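Local structure of putative alpha-L-fucosidase (Bacteroides thetaiotaomicron VPI-5482, 3GZA) at residues A[13-17]-A[214-218]; A[74-78]-A[177-181]; A[368-374]-A[407-413]. The protein probably hydrolyses alpha-L-fucosidic bonds as a family 29 glycoside hydrolase, and carries a sodium ion in the crystal. All coordinates share one frame; numbering follows the deposited sequence.

Contact 1 (A[13-17]-A[214-218]); sequences HQLKW and RADFR
Trp-17 and Phe-217 lie ring over ring, with planes only 3° apart and 4.0 Å between the centroids of the indole six-membered ring and the phenyl. The phenyl ring is centred under the indole CH2, and Phe-217 CB reaches back over the indole five-membered ring for a CH-pi contact, so nearly the whole breadth of the tryptophan is used. Both residues are buried, and two flat aromatic faces fill the interface without needing polar partners. Beside the stack the contact turns polar. His-13 points NE2, in its own ring plane, at Asp-216 OD2 (2.8 Å, 174° at the hydrogen), though it meets the carboxylate from above its plane. Arg-214 grips the same carboxylate side-on, NE to OD1 and NH2 to OD2, and NH1 continues to Glu-196 and Asn-200. OD2 also receives Phe-208 N, so several donors fix the carboxylate. Gln-14, extended beyond CG, is long enough to bring NE2 to Asp-216 O at 2.8 Å; the same nitrogen serves Trp-265 O. Segment 13-17, which leads into helix 15-20, is thus joined to the loop between strands 207-209 and 218-219, with Leu-207 touching His-13 and Trp-17, and Pro-267 and Met-269 of strand 264-273 against the indole.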
loop_
_atom_site.group_PDB
_atom_site.type_symbol
_atom_site.label_atom_id
_atom_site.label_comp_id
_atom_site.label_asym_id
_atom_site.label_seq_id
_atom_site.Cartn_x
_atom_site.Cartn_y
_atom_site.Cartn_z
ATOM N N HIS A 13 -27.086 -17.738 17.813
ATOM C CA HIS A 13 -26.776 -16.585 16.977
ATOM C C HIS A 13 -27.240 -16.745 15.522
ATOM O O HIS A 13 -27.168 -15.795 14.733
ATOM C CB HIS A 13 -25.291 -16.210 17.061
ATOM C CG HIS A 13 -24.396 -17.042 16.197
ATOM N ND1 HIS A 13 -24.008 -18.317 16.543
ATOM C CD2 HIS A 13 -23.799 -16.762 15.008
ATOM C CE1 HIS A 13 -23.219 -18.793 15.582
ATOM N NE2 HIS A 13 -23.072 -17.870 14.647
ATOM N N GLN A 14 -27.721 -17.938 15.158
ATOM C CA GLN A 14 -28.246 -18.157 13.825
ATOM C C GLN A 14 -29.735 -17.803 13.746
ATOM O O GLN A 14 -30.264 -17.683 12.645
ATOM C CB GLN A 14 -28.040 -19.606 13.370
ATOM C CG GLN A 14 -26.601 -19.915 12.966
ATOM C CD GLN A 14 -26.374 -21.376 12.664
ATOM O OE1 GLN A 14 -26.611 -22.257 13.510
ATOM N NE2 GLN A 14 -25.924 -21.653 11.426
ATOM N N LEU A 15 -30.409 -17.601 14.877
ATOM C CA LEU A 15 -31.848 -17.284 14.807
ATOM C C LEU A 15 -32.078 -15.976 14.033
ATOM O O LEU A 15 -33.010 -15.888 13.218
ATOM C CB LEU A 15 -32.474 -17.255 16.197
ATOM C CG LEU A 15 -32.475 -18.602 16.938
ATOM C CD1 LEU A 15 -33.125 -18.408 18.313
ATOM C CD2 LEU A 15 -33.244 -19.674 16.185
ATOM N N LYS A 16 -31.193 -14.990 14.211
ATOM C CA LYS A 16 -31.344 -13.689 13.526
ATOM C C LYS A 16 -31.150 -13.798 12.032
ATOM O O LYS A 16 -31.550 -12.922 11.316
ATOM C CB LYS A 16 -30.412 -12.618 14.110
ATOM C CG LYS A 16 -28.937 -12.958 14.089
ATOM C CD LYS A 16 -28.061 -11.798 14.530
ATOM C CE LYS A 16 -26.607 -12.186 14.500
ATOM N NZ LYS A 16 -26.329 -13.211 15.533
ATOM N N TRP A 17 -30.492 -14.873 11.571
ATOM C CA TRP A 17 -30.329 -15.138 10.143
ATOM C C TRP A 17 -31.706 -15.454 9.558
ATOM O O TRP A 17 -32.166 -14.824 8.575
ATOM C CB TRP A 17 -29.353 -16.321 9.916
ATOM C CG TRP A 17 -29.382 -16.745 8.521
ATOM C CD1 TRP A 17 -29.979 -17.873 8.024
ATOM C CD2 TRP A 17 -28.875 -16.027 7.386
ATOM N NE1 TRP A 17 -29.886 -17.880 6.655
ATOM C CE2 TRP A 17 -29.193 -16.785 6.241
ATOM C CE3 TRP A 17 -28.174 -14.821 7.223
ATOM C CZ2 TRP A 17 -28.846 -16.371 4.978
ATOM C CZ3 TRP A 17 -27.876 -14.402 5.966
ATOM C CH2 TRP A 17 -28.194 -15.184 4.864
ATOM N N ARG A 214 -15.797 -23.800 8.611
ATOM C CA ARG A 214 -17.072 -23.296 9.074
ATOM C C ARG A 214 -17.777 -22.321 8.168
ATOM O O ARG A 214 -17.167 -21.389 7.640
ATOM C CB ARG A 214 -16.798 -22.580 10.418
ATOM C CG ARG A 214 -18.023 -21.976 11.065
ATOM C CD ARG A 214 -17.653 -21.269 12.322
ATOM N NE ARG A 214 -18.687 -20.385 12.849
ATOM C CZ ARG A 214 -18.509 -19.597 13.903
ATOM N NH1 ARG A 214 -17.395 -19.636 14.615
ATOM N NH2 ARG A 214 -19.478 -18.797 14.310
ATOM N N ALA A 215 -19.092 -22.501 8.028
ATOM C CA ALA A 215 -19.984 -21.553 7.368
ATOM C C ALA A 215 -21.261 -21.527 8.212
ATOM O O ALA A 215 -21.846 -22.573 8.487
ATOM C CB ALA A 215 -20.334 -21.979 5.979
ATOM N N ASP A 216 -21.630 -20.324 8.652
ATOM C CA ASP A 216 -22.866 -20.174 9.424
ATOM C C ASP A 216 -24.132 -20.087 8.577
ATOM O O ASP A 216 -25.250 -20.152 9.112
ATOM C CB ASP A 216 -22.758 -19.026 10.395
ATOM C CG ASP A 216 -21.823 -19.306 11.545
ATOM O OD1 ASP A 216 -21.386 -20.459 11.780
ATOM O OD2 ASP A 216 -21.578 -18.326 12.309
ATOM N N PHE A 217 -23.955 -20.001 7.270
ATOM C CA PHE A 217 -25.015 -20.141 6.294
ATOM C C PHE A 217 -24.317 -20.506 4.997
ATOM O O PHE A 217 -23.074 -20.475 4.955
ATOM C CB PHE A 217 -25.922 -18.905 6.215
ATOM C CG PHE A 217 -25.224 -17.639 5.881
ATOM C CD1 PHE A 217 -24.940 -17.353 4.596
ATOM C CD2 PHE A 217 -24.885 -16.719 6.879
ATOM C CE1 PHE A 217 -24.322 -16.226 4.268
ATOM C CE2 PHE A 217 -24.277 -15.576 6.567
ATOM C CZ PHE A 217 -24.018 -15.303 5.261
ATOM N N ARG A 218 -25.067 -20.887 3.967
ATOM C CA ARG A 218 -24.468 -21.317 2.702
ATOM C C ARG A 218 -25.043 -20.506 1.570
ATOM O O ARG A 218 -26.222 -20.202 1.589
ATOM C CB ARG A 218 -24.731 -22.803 2.389
ATOM C CG ARG A 218 -26.222 -23.162 2.211
ATOM C CD ARG A 218 -26.418 -24.641 2.069
ATOM N NE ARG A 218 -27.730 -24.883 1.459
ATOM C CZ ARG A 218 -28.861 -25.145 2.113
ATOM N NH1 ARG A 218 -28.871 -25.341 3.441
ATOM N NH2 ARG A 218 -29.979 -25.286 1.419
#

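Contact 2 (A[74-78]-A[177-181]); sequences KFAVL and YMIWF
Phe-75 holds its CG between the backbone N and the carbonyl carbon (chi1 64°), while Tyr-177 swings its ring out on the far side from its own N (chi1 -176°); together these turns lay the two rings over each other as an offset stack. The planes are 15° apart and the centroids 4.3 Å. Phe-75 CG sits 3.4 Å from Tyr-177 CE2, which hangs over the rim of the phenyl, whereas Phe-75 CB lies 3.7 Å from the tyrosine centroid, almost straight above it, as a CH-pi contact. The displacement also carries Tyr-177 OH to 3.4 Å from Phe-75 CD1. That hydroxyl is buried and hydrogen-bonds Lys-16 O, which suits a tyrosine here: the ring packs while the hydroxyl gives the helix carbonyl a partner.

Met-178, deposited as selenomethionine, fills the next position. Its chain bends at the last torsion, bringing the methyl CE 3.7 Å from Phe-75 CE2 and to the edge of the tyrosine ring, while SE touches Val-77 CG2 at 3.9 Å. An unbranched, flexible chain can bend in this way to meet a ring with its methyl while its selenium rests on a branched valine. Farther along, Val-77 CG1 comes within 4.4 Å of Trp-180 CE3, a looser touch.

The two strands do not pair: their axes pass 8.6 Å apart, and strand 124-129 runs between them, bonded in parallel to both. Side chains from next-but-one strands meeting this way form the interior of a beta/alpha (TIM) barrel. Ala-20 of helix 15-20 packs on the Phe-75 and Tyr-177 end, and Trp-180, near the other end, hydrogen-bonds a buffer molecule through NE1, consistent with the pocket that TIM-barrel enzymes carry at the C-terminal ends of their strands.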
loop_
_atom_site.group_PDB
_atom_site.type_symbol
_atom_site.label_atom_id
_atom_site.label_comp_id
_atom_site.label_asym_id
_atom_site.label_seq_id
_atom_site.Cartn_x
_atom_site.Cartn_y
_atom_site.Cartn_z
ATOM N N LYS A 74 -33.437 -6.145 6.839
ATOM C CA LYS A 74 -33.244 -6.087 8.286
ATOM C C LYS A 74 -31.770 -5.998 8.668
ATOM O O LYS A 74 -31.438 -5.791 9.851
ATOM C CB LYS A 74 -33.955 -7.250 9.007
ATOM C CG LYS A 74 -35.448 -7.271 8.772
ATOM C CD LYS A 74 -36.126 -6.021 9.303
ATOM C CE LYS A 74 -37.642 -6.080 9.094
ATOM N NZ LYS A 74 -38.230 -7.223 9.787
ATOM N N PHE A 75 -30.904 -6.304 7.705
ATOM C CA PHE A 75 -29.462 -6.206 7.906
ATOM C C PHE A 75 -28.868 -5.607 6.664
ATOM O O PHE A 75 -29.486 -5.647 5.578
ATOM C CB PHE A 75 -28.806 -7.544 8.255
ATOM C CG PHE A 75 -28.904 -8.564 7.183
ATOM C CD1 PHE A 75 -29.938 -9.492 7.214
ATOM C CD2 PHE A 75 -27.911 -8.733 6.252
ATOM C CE1 PHE A 75 -30.030 -10.472 6.264
ATOM C CE2 PHE A 75 -27.987 -9.711 5.303
ATOM C CZ PHE A 75 -29.047 -10.625 5.333
ATOM N N ALA A 76 -27.683 -5.016 6.797
ATOM C CA ALA A 76 -27.018 -4.352 5.645
ATOM C C ALA A 76 -25.512 -4.562 5.846
ATOM O O ALA A 76 -25.008 -4.429 6.947
ATOM C CB ALA A 76 -27.373 -2.842 5.556
ATOM N N VAL A 77 -24.852 -4.898 4.756
ATOM C CA VAL A 77 -23.428 -5.244 4.729
ATOM C C VAL A 77 -22.705 -4.356 3.741
ATOM O O VAL A 77 -23.198 -4.100 2.651
ATOM C CB VAL A 77 -23.292 -6.736 4.318
ATOM C CG1 VAL A 77 -21.827 -7.218 4.284
ATOM C CG2 VAL A 77 -24.142 -7.654 5.232
ATOM N N LEU A 78 -21.498 -3.911 4.101
ATOM C CA LEU A 78 -20.651 -3.112 3.238
ATOM C C LEU A 78 -19.330 -3.779 2.952
ATOM O O LEU A 78 -18.745 -4.375 3.835
ATOM C CB LEU A 78 -20.330 -1.770 3.945
ATOM C CG LEU A 78 -19.346 -0.840 3.241
ATOM C CD1 LEU A 78 -19.824 -0.399 1.830
ATOM C CD2 LEU A 78 -18.975 0.425 4.100
ATOM N N TYR A 177 -23.461 -8.259 12.496
ATOM C CA TYR A 177 -24.424 -9.264 12.083
ATOM C C TYR A 177 -23.723 -10.431 11.439
ATOM O O TYR A 177 -24.046 -11.572 11.732
ATOM C CB TYR A 177 -25.424 -8.608 11.115
ATOM C CG TYR A 177 -26.536 -9.533 10.687
ATOM C CD1 TYR A 177 -27.647 -9.733 11.480
ATOM C CD2 TYR A 177 -26.519 -10.150 9.422
ATOM C CE1 TYR A 177 -28.690 -10.580 11.076
ATOM C CE2 TYR A 177 -27.546 -11.022 9.052
ATOM C CZ TYR A 177 -28.648 -11.190 9.852
ATOM O OH TYR A 177 -29.680 -12.013 9.435
HETATM N N MSE A 178 -22.831 -10.118 10.506
HETATM C CA MSE A 178 -22.031 -11.139 9.866
HETATM C C MSE A 178 -20.717 -10.523 9.440
HETATM O O MSE A 178 -20.598 -9.275 9.343
HETATM C CB MSE A 178 -22.699 -11.646 8.563
HETATM C CG MSE A 178 -22.785 -10.690 7.438
HETATM SE SE MSE A 178 -23.279 -11.457 5.769
HETATM C CE MSE A 178 -25.136 -11.855 6.137
ATOM N N ILE A 179 -19.760 -11.419 9.209
ATOM C CA ILE A 179 -18.506 -11.138 8.498
ATOM C C ILE A 179 -18.608 -12.073 7.294
ATOM O O ILE A 179 -18.759 -13.286 7.475
ATOM C CB ILE A 179 -17.208 -11.434 9.246
ATOM C CG1 ILE A 179 -16.997 -10.421 10.396
ATOM C CG2 ILE A 179 -16.019 -11.441 8.253
ATOM C CD1 ILE A 179 -16.788 -8.959 10.004
ATOM N N TRP A 180 -18.562 -11.490 6.096
ATOM C CA TRP A 180 -18.669 -12.181 4.824
ATOM C C TRP A 180 -17.369 -12.002 4.077
ATOM O O TRP A 180 -17.000 -10.897 3.714
ATOM C CB TRP A 180 -19.784 -11.545 4.002
ATOM C CG TRP A 180 -20.109 -12.100 2.622
ATOM C CD1 TRP A 180 -19.348 -12.936 1.835
ATOM C CD2 TRP A 180 -21.263 -11.770 1.837
ATOM N NE1 TRP A 180 -19.980 -13.191 0.658
ATOM C CE2 TRP A 180 -21.159 -12.483 0.624
ATOM C CE3 TRP A 180 -22.387 -10.961 2.057
ATOM C CZ2 TRP A 180 -22.112 -12.393 -0.369
ATOM C CZ3 TRP A 180 -23.342 -10.880 1.062
ATOM C CH2 TRP A 180 -23.174 -11.545 -0.155
ATOM N N PHE A 181 -16.677 -13.095 3.837
ATOM C CA PHE A 181 -15.449 -13.073 3.065
ATOM C C PHE A 181 -15.742 -13.422 1.621
ATOM O O PHE A 181 -16.473 -14.399 1.357
ATOM C CB PHE A 181 -14.467 -14.072 3.623
ATOM C CG PHE A 181 -13.959 -13.710 4.992
ATOM C CD1 PHE A 181 -12.924 -12.817 5.109
ATOM C CD2 PHE A 181 -14.435 -14.323 6.132
ATOM C CE1 PHE A 181 -12.401 -12.472 6.361
ATOM C CE2 PHE A 181 -13.931 -13.940 7.406
ATOM C CZ PHE A 181 -12.919 -13.015 7.485
#

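Contact 3 (A[368-374]-A[407-413]); sequences VNYCIIQ and HKRIEKF
Val-368, in the conformer given, touches the ring of Phe-413 with CG1, and the peptide joining Asn-369 to Tyr-370 lies over one face of that ring. Asn-369 O accepts Phe-413 N at 2.8 Å, and a water joins Asn-369 ND2, Phe-413 O and Lys-412 NZ. Asn-369 and Tyr-370 both face Tyr-440 of the strand on the other side, a classic beta bulge. Tyr-370 suits its place doubly: its ring face packs on aliphatic Lys-412 CG, 3.9 Å from the centroid (CH-pi), its edge meets Ile-410, and its hydroxyl bonds Glu-304. Cys-371 makes both bonds of a hydrogen-bonded pair with Glu-411; its SG, in the given conformer, meets the Phe-413 ring edge. Ile-372 lies alongside Ile-410, CG1 to CG1 4.0 Å, the branched pair filling the apolar face against Phe-344. Ile-373 pairs by two backbone bonds with Arg-409. Gln-374, extended, passes NE2 over one face of the His-407 ring and gives it to His-407 O at 3.0 Å.

On the face opposite Ile-372, Cys-371 and Ile-373 meet Leu-421 and Leu-423 of the second sheet, as in a beta-sandwich core, while Arg-409 and Glu-411 both bond Tyr-386 OH. Separately, His-407 and Lys-408 bond Glu-21, so the contact's polar end joins the sandwich to the chain just before strand 22-26.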
loop_
_atom_site.group_PDB
_atom_site.type_symbol
_atom_site.label_atom_id
_atom_site.label_comp_id
_atom_site.label_asym_id
_atom_site.label_seq_id
_atom_site.Cartn_x
_atom_site.Cartn_y
_atom_site.Cartn_z
ATOM N N VAL A 368 -59.384 -17.471 -1.918
ATOM C CA VAL A 368 -58.077 -17.704 -1.288
ATOM C C VAL A 368 -57.132 -18.210 -2.370
ATOM O O VAL A 368 -57.528 -19.052 -3.163
ATOM C CB VAL A 368 -58.137 -18.769 -0.167
ATOM C CG1 VAL A 368 -56.780 -18.879 0.538
ATOM C CG2 VAL A 368 -59.209 -18.440 0.836
ATOM N N ASN A 369 -55.899 -17.691 -2.417
ATOM C CA ASN A 369 -54.907 -18.190 -3.397
ATOM C C ASN A 369 -53.475 -18.302 -2.879
ATOM O O ASN A 369 -52.555 -18.673 -3.629
ATOM C CB ASN A 369 -54.937 -17.373 -4.694
ATOM C CG ASN A 369 -54.404 -15.990 -4.524
ATOM O OD1 ASN A 369 -54.662 -15.342 -3.521
ATOM N ND2 ASN A 369 -53.659 -15.513 -5.518
ATOM N N TYR A 370 -53.275 -17.965 -1.609
ATOM C CA TYR A 370 -51.961 -18.059 -1.005
ATOM C C TYR A 370 -52.072 -18.475 0.431
ATOM O O TYR A 370 -53.062 -18.242 1.101
ATOM C CB TYR A 370 -51.261 -16.701 -0.912
ATOM C CG TYR A 370 -50.486 -16.140 -2.055
ATOM C CD1 TYR A 370 -49.130 -16.338 -2.151
ATOM C CD2 TYR A 370 -51.087 -15.302 -2.977
ATOM C CE1 TYR A 370 -48.396 -15.780 -3.160
ATOM C CE2 TYR A 370 -50.349 -14.723 -3.996
ATOM C CZ TYR A 370 -49.009 -14.963 -4.083
ATOM O OH TYR A 370 -48.246 -14.364 -5.062
ATOM N N CYS A 371 -51.034 -19.163 0.887
ATOM C CA CYS A 371 -50.892 -19.561 2.280
ATOM C C CYS A 371 -49.452 -19.356 2.685
ATOM O O CYS A 371 -48.561 -19.448 1.844
ATOM C CB CYS A 371 -51.209 -21.040 2.485
ATOM S SG CYS A 371 -52.914 -21.491 2.365
ATOM N N ILE A 372 -49.222 -19.103 3.968
ATOM C CA ILE A 372 -47.886 -19.020 4.518
ATOM C C ILE A 372 -47.878 -20.013 5.659
ATOM O O ILE A 372 -48.874 -20.128 6.364
ATOM C CB ILE A 372 -47.534 -17.591 4.985
ATOM C CG1 ILE A 372 -47.296 -16.712 3.746
ATOM C CG2 ILE A 372 -46.329 -17.567 5.933
ATOM C CD1 ILE A 372 -46.896 -15.309 4.062
ATOM N N ILE A 373 -46.780 -20.767 5.771
ATOM C CA ILE A 373 -46.587 -21.708 6.875
ATOM C C ILE A 373 -45.217 -21.411 7.434
ATOM O O ILE A 373 -44.282 -21.183 6.674
ATOM C CB ILE A 373 -46.566 -23.168 6.429
ATOM C CG1 ILE A 373 -47.642 -23.452 5.377
ATOM C CG2 ILE A 373 -46.664 -24.129 7.685
ATOM C CD1 ILE A 373 -47.466 -24.809 4.674
ATOM N N GLN A 374 -45.103 -21.362 8.754
ATOM C CA GLN A 374 -43.814 -21.146 9.410
ATOM C C GLN A 374 -43.657 -22.078 10.587
ATOM O O GLN A 374 -44.582 -22.208 11.390
ATOM C CB GLN A 374 -43.686 -19.712 9.939
ATOM C CG GLN A 374 -43.787 -18.599 8.930
ATOM C CD GLN A 374 -43.428 -17.261 9.548
ATOM O OE1 GLN A 374 -44.319 -16.520 9.950
ATOM N NE2 GLN A 374 -42.137 -16.976 9.701
ATOM N N HIS A 407 -38.321 -21.879 8.313
ATOM C CA HIS A 407 -38.691 -20.573 8.818
ATOM C C HIS A 407 -39.915 -19.992 8.124
ATOM O O HIS A 407 -40.792 -19.447 8.787
ATOM C CB HIS A 407 -37.522 -19.612 8.766
ATOM C CG HIS A 407 -37.927 -18.224 9.122
ATOM N ND1 HIS A 407 -38.247 -17.885 10.416
ATOM C CD2 HIS A 407 -38.224 -17.149 8.350
ATOM C CE1 HIS A 407 -38.647 -16.622 10.431
ATOM N NE2 HIS A 407 -38.671 -16.170 9.198
ATOM N N LYS A 408 -39.996 -20.164 6.800
ATOM C CA LYS A 408 -41.127 -19.655 6.050
ATOM C C LYS A 408 -41.307 -20.344 4.718
ATOM O O LYS A 408 -40.347 -20.550 3.990
ATOM C CB LYS A 408 -41.006 -18.147 5.817
ATOM C CG LYS A 408 -42.204 -17.486 5.109
ATOM C CD LYS A 408 -42.092 -15.973 5.190
ATOM C CE LYS A 408 -42.648 -15.392 6.530
ATOM N NZ LYS A 408 -42.592 -13.880 6.538
ATOM N N ARG A 409 -42.566 -20.645 4.413
ATOM C CA ARG A 409 -42.972 -21.268 3.177
ATOM C C ARG A 409 -44.097 -20.409 2.664
ATOM O O ARG A 409 -45.078 -20.192 3.406
ATOM C CB ARG A 409 -43.510 -22.682 3.423
ATOM C CG ARG A 409 -43.984 -23.439 2.167
ATOM C CD ARG A 409 -42.841 -23.855 1.317
ATOM N NE ARG A 409 -43.268 -24.454 0.064
ATOM C CZ ARG A 409 -42.985 -24.004 -1.152
ATOM N NH1 ARG A 409 -42.305 -22.894 -1.364
ATOM N NH2 ARG A 409 -43.434 -24.674 -2.199
ATOM N N ILE A 410 -43.985 -19.963 1.410
ATOM C CA ILE A 410 -45.089 -19.248 0.756
ATOM C C ILE A 410 -45.596 -20.174 -0.311
ATOM O O ILE A 410 -44.825 -20.615 -1.142
ATOM C CB ILE A 410 -44.647 -17.887 0.160
ATOM C CG1 ILE A 410 -44.211 -16.947 1.289
ATOM C CG2 ILE A 410 -45.811 -17.189 -0.663
ATOM C CD1 ILE A 410 -43.496 -15.679 0.848
ATOM N N GLU A 411 -46.896 -20.471 -0.274
ATOM C CA GLU A 411 -47.550 -21.299 -1.280
ATOM C C GLU A 411 -48.574 -20.450 -2.028
ATOM O O GLU A 411 -49.352 -19.748 -1.414
ATOM C CB GLU A 411 -48.286 -22.445 -0.605
ATOM C CG GLU A 411 -47.434 -23.643 -0.149
ATOM C CD GLU A 411 -47.033 -24.581 -1.289
ATOM O OE1 GLU A 411 -47.189 -24.216 -2.481
ATOM O OE2 GLU A 411 -46.595 -25.723 -0.965
ATOM N N LYS A 412 -48.581 -20.568 -3.350
ATOM C CA LYS A 412 -49.514 -19.847 -4.220
ATOM C C LYS A 412 -50.181 -20.883 -5.069
ATOM O O LYS A 412 -49.523 -21.767 -5.591
ATOM C CB LYS A 412 -48.740 -18.906 -5.125
ATOM C CG LYS A 412 -49.590 -18.010 -6.058
ATOM C CD LYS A 412 -48.650 -17.116 -6.885
ATOM C CE LYS A 412 -49.352 -16.084 -7.716
ATOM N NZ LYS A 412 -50.172 -16.690 -8.791
ATOM N N PHE A 413 -51.490 -20.758 -5.252
ATOM C CA PHE A 413 -52.237 -21.733 -6.021
ATOM C C PHE A 413 -53.389 -21.040 -6.711
ATOM O O PHE A 413 -53.663 -19.883 -6.439
ATOM C CB PHE A 413 -52.722 -22.874 -5.104
ATOM C CG PHE A 413 -53.243 -22.403 -3.768
ATOM C CD1 PHE A 413 -54.568 -22.039 -3.611
ATOM C CD2 PHE A 413 -52.401 -22.296 -2.686
ATOM C CE1 PHE A 413 -55.048 -21.586 -2.386
ATOM C CE2 PHE A 413 -52.882 -21.855 -1.459
ATOM C CZ PHE A 413 -54.198 -21.486 -1.318
HETATM O O HOH W 1 -52.854 -17.664 -7.656
HETATM O O HOH W 2 -43.746 -13.571 9.169
#

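Overall arrangement
From the N terminus, residues 13-17 open the widest loop, which contact 1 closes only when the chain arrives at 214-218. Inside that span contact 2 joins 74-78 to 177-181, so the second loop sits wholly within the first. The two also touch in space: the selenomethionine methyl of Met-178 packs on both Trp-17 and Phe-217, making a continuous hydrophobic cluster from helix 15-20 into the barrel interior. Contact 3 follows in series, closing a short, helix-free loop between 368-374 and 407-413 in the C-terminal sandwich. Its centre lies about 24 Å from that of contact 1 and about 28 Å from that of contact 2, and it touches neither.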